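Local coordinates for putative 2OG-Fe(II) oxygenase family protein (Caulobacter crescentus CB15, PDB 3OOX) that probably acts as an iron(II)- and 2-oxoglutarate-dependent oxygenase, related to enzymes that form ethylene from 2-oxoglutarate and oxidise L-arginine, at residues Thr4-Ala16 with Ser29-Asp42. Numbering follows the deposited sequence. Where two conformers were deposited one is given.
Sequences TSAIDPVSFSLYA and SFERYGFAVLSDYD. With EDO (1,2-ethanediol), chain E.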
ATOM      1  N   THR A   4      18.701 -12.387  -4.331  0.50 38.23           N
ATOM      2  CA  THR A   4      17.870 -12.658  -5.543  0.50 38.25           C
ATOM      3  C   THR A   4      16.456 -12.149  -5.316  0.50 37.01           C
ATOM      4  O   THR A   4      16.028 -11.975  -4.173  0.50 38.23           O
ATOM      5  CB  THR A   4      17.795 -14.166  -5.860  0.50 38.65           C
ATOM      6  N   SER A   5      15.754 -11.832  -6.400  1.00 35.62           N
ATOM      7  CA  SER A   5      14.320 -11.566  -6.306  1.00 32.89           C
ATOM      8  C   SER A   5      13.500 -12.667  -6.967  1.00 32.76           C
ATOM      9  O   SER A   5      13.852 -13.142  -8.042  1.00 34.12           O
ATOM     10  CB  SER A   5      14.015 -10.224  -6.951  1.00 31.12           C
ATOM     11  OG  SER A   5      12.665  -9.879  -6.701  1.00 27.62           O
ATOM     12  N   ALA A   6      12.427 -13.096  -6.304  1.00 31.03           N
ATOM     13  CA  ALA A   6      11.552 -14.162  -6.793  1.00 30.29           C
ATOM     14  C   ALA A   6      10.562 -13.729  -7.871  1.00 29.28           C
ATOM     15  O   ALA A   6       9.941 -14.573  -8.519  1.00 33.79           O
ATOM     16  CB  ALA A   6      10.793 -14.817  -5.617  1.00 32.44           C
ATOM     17  N   ILE A   7      10.423 -12.422  -8.079  1.00 26.80           N
ATOM     18  CA  ILE A   7       9.422 -11.908  -9.012  1.00 27.94           C
ATOM     19  C   ILE A   7      10.060 -10.945 -10.006  1.00 28.17           C
ATOM     20  O   ILE A   7      10.557  -9.886  -9.614  1.00 27.36           O
ATOM     21  CB  ILE A   7       8.315 -11.155  -8.270  1.00 27.08           C
ATOM     22  CG1 ILE A   7       7.594 -12.080  -7.273  1.00 28.60           C
ATOM     23  CG2 ILE A   7       7.297 -10.568  -9.268  1.00 28.19           C
ATOM     24  CD1 ILE A   7       6.427 -11.417  -6.524  1.00 27.93           C
ATOM     25  N   ASP A   8      10.021 -11.312 -11.285  1.00 31.97           N
ATOM     26  CA  ASP A   8      10.680 -10.545 -12.347  1.00 34.49           C
ATOM     27  C   ASP A   8       9.875  -9.281 -12.648  1.00 31.22           C
ATOM     28  O   ASP A   8       8.643  -9.349 -12.697  1.00 32.77           O
ATOM     29  CB  ASP A   8      10.772 -11.378 -13.630  1.00 37.23           C
ATOM     30  CG  ASP A   8      11.656 -12.625 -13.483  1.00 43.19           C
ATOM     31  OD1 ASP A   8      12.582 -12.632 -12.642  1.00 45.47           O
ATOM     32  OD2 ASP A   8      11.425 -13.592 -14.241  1.00 50.62           O
ATOM     33  N   PRO A   9      10.552  -8.129 -12.809  1.00 29.74           N
ATOM     34  CA  PRO A   9       9.799  -6.911 -13.132  1.00 27.62           C
ATOM     35  C   PRO A   9       9.142  -6.945 -14.516  1.00 28.59           C
ATOM     36  O   PRO A   9       9.656  -7.609 -15.445  1.00 29.31           O
ATOM     37  CB  PRO A   9      10.837  -5.787 -13.041  1.00 30.31           C
ATOM     38  CG  PRO A   9      12.045  -6.380 -12.410  1.00 34.34           C
ATOM     39  CD  PRO A   9      11.971  -7.859 -12.523  1.00 32.43           C
ATOM     40  N   VAL A  10       8.013  -6.261 -14.614  1.00 24.72           N
ATOM     41  CA  VAL A  10       7.299  -6.011 -15.868  1.00 25.14           C
ATOM     42  C   VAL A  10       7.447  -4.517 -16.139  1.00 22.55           C
ATOM     43  O   VAL A  10       7.142  -3.702 -15.299  1.00 23.74           O
ATOM     44  CB  VAL A  10       5.815  -6.391 -15.767  1.00 25.89           C
ATOM     45  CG1 VAL A  10       5.023  -6.065 -17.085  1.00 21.92           C
ATOM     46  CG2 VAL A  10       5.646  -7.879 -15.400  1.00 29.49           C
ATOM     47  N   SER A  11       7.964  -4.147 -17.319  1.00 21.81           N
ATOM     48  CA  SER A  11       8.205  -2.749 -17.612  1.00 22.56           C
ATOM     49  C   SER A  11       6.909  -1.983 -17.887  1.00 24.65           C
ATOM     50  O   SER A  11       6.128  -2.377 -18.744  1.00 24.75           O
ATOM     51  CB  SER A  11       9.133  -2.588 -18.828  1.00 22.02           C
ATOM     52  OG  SER A  11       9.298  -1.211 -19.101  1.00 24.95           O
ATOM     53  N   PHE A  12       6.758  -0.867 -17.187  1.00 23.74           N
ATOM     54  CA  PHE A  12       5.680   0.069 -17.445  1.00 24.81           C
ATOM     55  C   PHE A  12       5.731   0.605 -18.893  1.00 24.15           C
ATOM     56  O   PHE A  12       4.727   1.086 -19.385  1.00 23.74           O
ATOM     57  CB  PHE A  12       5.679   1.203 -16.419  1.00 24.31           C
ATOM     58  CG  PHE A  12       4.532   2.149 -16.580  1.00 19.11           C
ATOM     59  CD1 PHE A  12       3.231   1.730 -16.325  1.00 20.68           C
ATOM     60  CD2 PHE A  12       4.732   3.428 -17.026  1.00 22.10           C
ATOM     61  CE1 PHE A  12       2.154   2.599 -16.497  1.00 23.62           C
ATOM     62  CE2 PHE A  12       3.655   4.291 -17.223  1.00 25.26           C
ATOM     63  CZ  PHE A  12       2.386   3.879 -16.950  1.00 23.28           C
ATOM     64  N   SER A  13       6.865   0.508 -19.580  1.00 25.65           N
ATOM     65  CA  SER A  13       6.921   0.958 -20.980  1.00 26.61           C
ATOM     66  C   SER A  13       5.904   0.181 -21.841  1.00 25.98           C
ATOM     67  O   SER A  13       5.426   0.687 -22.873  1.00 25.08           O
ATOM     68  CB  SER A  13       8.353   0.816 -21.515  1.00 27.10           C
ATOM     69  OG  SER A  13       8.701  -0.545 -21.644  1.00 29.08           O
ATOM     70  N   LEU A  14       5.546  -1.032 -21.413  1.00 24.73           N
ATOM     71  CA  LEU A  14       4.584  -1.848 -22.115  1.00 23.18           C
ATOM     72  C   LEU A  14       3.152  -1.329 -22.004  1.00 22.49           C
ATOM     73  O   LEU A  14       2.308  -1.706 -22.809  1.00 22.68           O
ATOM     74  CB  LEU A  14       4.636  -3.314 -21.659  1.00 23.58           C
ATOM     75  CG  LEU A  14       5.975  -4.021 -21.912  1.00 26.00           C
ATOM     76  CD1 LEU A  14       5.935  -5.406 -21.263  1.00 30.47           C
ATOM     77  CD2 LEU A  14       6.405  -4.139 -23.392  1.00 25.54           C
ATOM     78  N   TYR A  15       2.857  -0.501 -20.999  1.00 22.60           N
ATOM     79  CA  TYR A  15       1.507   0.038 -20.835  1.00 23.76           C
ATOM     80  C   TYR A  15       1.052   0.745 -22.121  1.00 22.31           C
ATOM     81  O   TYR A  15      -0.055   0.497 -22.580  1.00 21.54           O
ATOM     82  CB  TYR A  15       1.462   0.962 -19.613  1.00 22.45           C
ATOM     83  CG  TYR A  15       0.150   1.705 -19.427  1.00 21.02           C
ATOM     84  CD1 TYR A  15      -0.883   1.158 -18.683  1.00 20.59           C
ATOM     85  CD2 TYR A  15      -0.033   2.967 -19.977  1.00 23.25           C
ATOM     86  CE1 TYR A  15      -2.101   1.870 -18.513  1.00 21.68           C
ATOM     87  CE2 TYR A  15      -1.207   3.677 -19.797  1.00 26.01           C
ATOM     88  CZ  TYR A  15      -2.236   3.133 -19.077  1.00 22.74           C
ATOM     89  OH  TYR A  15      -3.423   3.863 -18.945  1.00 22.77           O
ATOM     90  N   ALA A  16       1.922   1.571 -22.699  1.00 23.04           N
ATOM     91  CA  ALA A  16       1.670   2.226 -23.996  1.00 23.08           C
ATOM     92  C   ALA A  16       2.084   1.342 -25.169  1.00 25.18           C
ATOM     93  O   ALA A  16       1.373   1.284 -26.175  1.00 23.60           O
ATOM     94  CB  ALA A  16       2.405   3.577 -24.067  1.00 24.60           C
ATOM     95  N   SER A  29       1.362 -12.422 -12.645  1.00 22.33           N
ATOM     96  CA  SER A  29       2.157 -12.304 -11.442  1.00 21.34           C
ATOM     97  C   SER A  29       1.248 -12.135 -10.197  1.00 20.52           C
ATOM     98  O   SER A  29       1.413 -12.816  -9.186  1.00 20.35           O
ATOM     99  CB  SER A  29       3.174 -11.168 -11.592  1.00 21.39           C
ATOM    100  OG  SER A  29       4.056 -11.117 -10.494  1.00 22.08           O
ATOM    101  N   PHE A  30       0.261 -11.254 -10.287  1.00 20.60           N
ATOM    102  CA  PHE A  30      -0.685 -11.085  -9.196  1.00 20.26           C
ATOM    103  C   PHE A  30      -1.404 -12.392  -8.878  1.00 19.85           C
ATOM    104  O   PHE A  30      -1.597 -12.728  -7.714  1.00 19.60           O
ATOM    105  CB  PHE A  30      -1.719 -10.032  -9.558  1.00 19.22           C
ATOM    106  CG  PHE A  30      -1.201  -8.605  -9.550  1.00 19.28           C
ATOM    107  CD1 PHE A  30      -0.547  -8.075  -8.444  1.00 18.96           C
ATOM    108  CD2 PHE A  30      -1.440  -7.768 -10.615  1.00 15.53           C
ATOM    109  CE1 PHE A  30      -0.110  -6.760  -8.442  1.00 19.69           C
ATOM    110  CE2 PHE A  30      -1.052  -6.457 -10.602  1.00 15.69           C
ATOM    111  CZ  PHE A  30      -0.341  -5.950  -9.529  1.00 19.93           C
ATOM    112  N   GLU A  31      -1.834 -13.105  -9.907  1.00 20.88           N
ATOM    113  CA  GLU A  31      -2.591 -14.330  -9.684  1.00 21.96           C
ATOM    114  C   GLU A  31      -1.724 -15.403  -8.994  1.00 21.98           C
ATOM    115  O   GLU A  31      -2.221 -16.160  -8.153  1.00 23.27           O
ATOM    116  CB  GLU A  31      -3.209 -14.868 -10.977  1.00 22.24           C
ATOM    117  CG  GLU A  31      -4.166 -16.018 -10.691  1.00 24.67           C
ATOM    118  CD  GLU A  31      -4.906 -16.553 -11.911  1.00 32.09           C
ATOM    119  OE1 GLU A  31      -4.893 -15.910 -12.979  1.00 34.59           O
ATOM    120  OE2 GLU A  31      -5.536 -17.631 -11.777  1.00 33.89           O
ATOM    121  N   ARG A  32      -0.442 -15.460  -9.342  1.00 23.23           N
ATOM    122  CA  ARG A  32       0.473 -16.471  -8.796  1.00 22.95           C
ATOM    123  C   ARG A  32       0.897 -16.144  -7.361  1.00 24.10           C
ATOM    124  O   ARG A  32       0.921 -17.028  -6.502  1.00 25.27           O
ATOM    125  CB  ARG A  32       1.708 -16.592  -9.703  1.00 25.27           C
ATOM    126  CG  ARG A  32       2.834 -17.508  -9.214  1.00 27.18           C
ATOM    127  CD  ARG A  32       2.443 -18.939  -9.064  1.00 33.79           C
ATOM    128  NE  ARG A  32       3.572 -19.666  -8.474  1.00 32.84           N
ATOM    129  CZ  ARG A  32       3.812 -19.769  -7.162  1.00 36.28           C
ATOM    130  NH1 ARG A  32       2.992 -19.209  -6.250  1.00 31.21           N
ATOM    131  NH2 ARG A  32       4.894 -20.427  -6.755  1.00 35.81           N
ATOM    132  N   TYR A  33       1.255 -14.885  -7.130  1.00 22.20           N
ATOM    133  CA  TYR A  33       1.971 -14.483  -5.909  1.00 21.24           C
ATOM    134  C   TYR A  33       1.214 -13.462  -5.045  1.00 20.70           C
ATOM    135  O   TYR A  33       1.615 -13.230  -3.904  1.00 22.48           O
ATOM    136  CB  TYR A  33       3.319 -13.860  -6.250  1.00 22.91           C
ATOM    137  CG  TYR A  33       4.314 -14.810  -6.890  1.00 25.68           C
ATOM    138  CD1 TYR A  33       4.821 -15.881  -6.171  1.00 28.42           C
ATOM    139  CD2 TYR A  33       4.752 -14.621  -8.205  1.00 27.24           C
ATOM    140  CE1 TYR A  33       5.732 -16.770  -6.748  1.00 31.80           C
ATOM    141  CE2 TYR A  33       5.673 -15.505  -8.785  1.00 32.86           C
ATOM    142  CZ  TYR A  33       6.143 -16.562  -8.047  1.00 33.69           C
ATOM    143  OH  TYR A  33       7.058 -17.445  -8.620  1.00 35.39           O
ATOM    144  N   GLY A  34       0.165 -12.847  -5.602  1.00 19.95           N
ATOM    145  CA  GLY A  34      -0.494 -11.702  -4.991  1.00 18.97           C
ATOM    146  C   GLY A  34       0.289 -10.402  -5.108  1.00 19.20           C
ATOM    147  O   GLY A  34      -0.132  -9.384  -4.574  1.00 17.94           O
ATOM    148  N   PHE A  35       1.387 -10.437  -5.854  1.00 18.34           N
ATOM    149  CA  PHE A  35       2.376  -9.354  -5.958  1.00 18.69           C
ATOM    150  C   PHE A  35       2.846  -9.241  -7.401  1.00 20.81           C
ATOM    151  O   PHE A  35       2.924 -10.249  -8.099  1.00 21.13           O
ATOM    152  CB  PHE A  35       3.618  -9.624  -5.094  1.00 19.30           C
ATOM    153  CG  PHE A  35       3.505  -9.146  -3.656  1.00 18.34           C
ATOM    154  CD1 PHE A  35       2.823  -9.902  -2.713  1.00 18.90           C
ATOM    155  CD2 PHE A  35       4.078  -7.956  -3.246  1.00 18.65           C
ATOM    156  CE1 PHE A  35       2.706  -9.480  -1.423  1.00 20.31           C
ATOM    157  CE2 PHE A  35       3.995  -7.550  -1.933  1.00 19.26           C
ATOM    158  CZ  PHE A  35       3.305  -8.330  -1.018  1.00 18.53           C
ATOM    159  N   ALA A  36       3.239  -8.029  -7.794  1.00 18.94           N
ATOM    160  CA  ALA A  36       3.928  -7.788  -9.059  1.00 19.72           C
ATOM    161  C   ALA A  36       4.966  -6.709  -8.848  1.00 21.39           C
ATOM    162  O   ALA A  36       4.856  -5.896  -7.925  1.00 21.51           O
ATOM    163  CB  ALA A  36       2.937  -7.377 -10.134  1.00 20.06           C
ATOM    164  N   VAL A  37       5.976  -6.702  -9.716  1.00 19.74           N
ATOM    165  CA  VAL A  37       7.018  -5.697  -9.683  1.00 20.16           C
ATOM    166  C   VAL A  37       6.962  -4.959 -11.001  1.00 22.28           C
ATOM    167  O   VAL A  37       7.023  -5.600 -12.064  1.00 22.62           O
ATOM    168  CB  VAL A  37       8.428  -6.307  -9.488  1.00 22.29           C
ATOM    169  CG1 VAL A  37       9.508  -5.196  -9.501  1.00 23.75           C
ATOM    170  CG2 VAL A  37       8.469  -7.142  -8.172  1.00 21.94           C
ATOM    171  N   LEU A  38       6.853  -3.639 -10.912  1.00 20.64           N
ATOM    172  CA  LEU A  38       6.687  -2.742 -12.066  1.00 21.55           C
ATOM    173  C   LEU A  38       7.926  -1.861 -12.190  1.00 22.87           C
ATOM    174  O   LEU A  38       8.244  -1.087 -11.295  1.00 21.09           O
ATOM    175  CB  LEU A  38       5.438  -1.880 -11.887  1.00 21.59           C
ATOM    176  CG  LEU A  38       5.116  -0.914 -13.021  1.00 22.12           C
ATOM    177  CD1 LEU A  38       4.631  -1.727 -14.172  1.00 22.41           C
ATOM    178  CD2 LEU A  38       4.024   0.049 -12.594  1.00 22.94           C
ATOM    179  N   SER A  39       8.644  -1.999 -13.309  1.00 23.56           N
ATOM    180  CA  SER A  39       9.849  -1.206 -13.573  1.00 25.72           C
ATOM    181  C   SER A  39       9.534  -0.079 -14.568  1.00 25.91           C
ATOM    182  O   SER A  39       8.438  -0.039 -15.141  1.00 23.60           O
ATOM    183  CB  SER A  39      10.926  -2.121 -14.120  1.00 25.65           C
ATOM    184  OG  SER A  39      10.499  -2.720 -15.327  1.00 26.52           O
ATOM    185  N   ASP A  40      10.467   0.860 -14.705  1.00 25.77           N
ATOM    186  CA  ASP A  40      10.396   1.924 -15.714  1.00 27.61           C
ATOM    187  C   ASP A  40       9.128   2.783 -15.569  1.00 26.55           C
ATOM    188  O   ASP A  40       8.474   3.102 -16.564  1.00 27.72           O
ATOM    189  CB  ASP A  40      10.475   1.347 -17.133  1.00 28.89           C
ATOM    190  CG  ASP A  40      11.722   0.545 -17.386  1.00 30.10           C
ATOM    191  OD1 ASP A  40      12.799   0.904 -16.845  1.00 33.11           O
ATOM    192  OD2 ASP A  40      11.623  -0.446 -18.146  1.00 28.84           O
ATOM    193  N   TYR A  41       8.802   3.179 -14.342  1.00 26.22           N
ATOM    194  CA  TYR A  41       7.614   4.033 -14.120  1.00 25.29           C
ATOM    195  C   TYR A  41       7.903   5.417 -14.666  1.00 28.54           C
ATOM    196  O   TYR A  41       9.068   5.792 -14.873  1.00 29.14           O
ATOM    197  CB  TYR A  41       7.168   4.082 -12.652  1.00 26.15           C
ATOM    198  CG  TYR A  41       8.218   4.439 -11.594  1.00 24.02           C
ATOM    199  CD1 TYR A  41       8.886   5.664 -11.608  1.00 24.67           C
ATOM    200  CD2 TYR A  41       8.505   3.552 -10.555  1.00 21.19           C
ATOM    201  CE1 TYR A  41       9.817   5.995 -10.614  1.00 25.74           C
ATOM    202  CE2 TYR A  41       9.428   3.875  -9.561  1.00 25.14           C
ATOM    203  CZ  TYR A  41      10.078   5.097  -9.591  1.00 24.84           C
ATOM    204  OH  TYR A  41      10.996   5.411  -8.598  1.00 24.53           O
ATOM    205  N   ASP A  42       6.849   6.184 -14.909  1.00 30.87           N
ATOM    206  CA  ASP A  42       7.032   7.506 -15.513  1.00 32.22           C
ATOM    207  C   ASP A  42       6.874   8.635 -14.511  1.00 31.73           C
ATOM    208  O   ASP A  42       6.879   9.812 -14.905  1.00 31.96           O
ATOM    209  CB  ASP A  42       6.098   7.691 -16.729  1.00 34.14           C
ATOM    210  CG  ASP A  42       4.642   7.678 -16.366  1.00 35.80           C
ATOM    211  OD1 ASP A  42       4.302   7.301 -15.224  1.00 32.68           O
ATOM    212  OD2 ASP A  42       3.819   8.038 -17.248  1.00 39.59           O
TER
HETATM  213  C1  EDO E 320      -0.137   7.100 -19.438  1.00 31.34           C
HETATM  214  O1  EDO E 320      -0.648   8.324 -18.898  1.00 41.87           O
HETATM  215  C2  EDO E 320       1.381   7.081 -19.321  1.00 36.97           C
HETATM  216  O2  EDO E 320       1.754   7.072 -17.927  1.00 31.29           O
HETATM  217  O   HOH W   1       9.627 -17.197  -8.491  1.00 46.29           O
HETATM  218  O   HOH W   2       5.860  -8.779 -11.705  1.00 26.71           O
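Val10 and Ser11 pair with Leu38 and Ser39 as parallel strands, joined by a beta-alpha-beta crossover whose main helix is 19-33; strand 10-11 is the outermost strand at one end of the larger sheet, an N-terminal addition to the double-stranded beta-helix fold of this oxygenase family. Three backbone bonds hold the register: Val10 N to Val37 O (2.8 Å), Ser39 N to Val10 O (3.0 Å) and Phe12 N to Ser39 O (2.8 Å).

Apolar packing flanks this ladder. Ile7 lays CG1 over one face of the Tyr33 ring, while CD1 reaches Phe35 CB at 3.6 Å and CG2 meets Val37 CG2. Beyond the strands, Phe12 CB rests on Leu38 CD1.

With CG anti to the backbone N (chi1 -176°), Phe12 brings CE2 to 3.6 Å from Asp42 CG, ring and carboxylate planes 52° apart; Met141 of helix 127-152 touches both side chains.

Ser11 OG accepts from Ser13 N at 3.0 Å and donates to the anti lone pair of Asp40 OD2 at 2.6 Å. An alanine in place of Ser11 would probably leave the Asp40 carboxylate without its hydroxyl donor and Ser13 N without its capping acceptor.

Two waters bridge the segments, one joining Asp8 O, Ser29 OG and Val37 N, the other linking Ala6 O to Tyr33 OH.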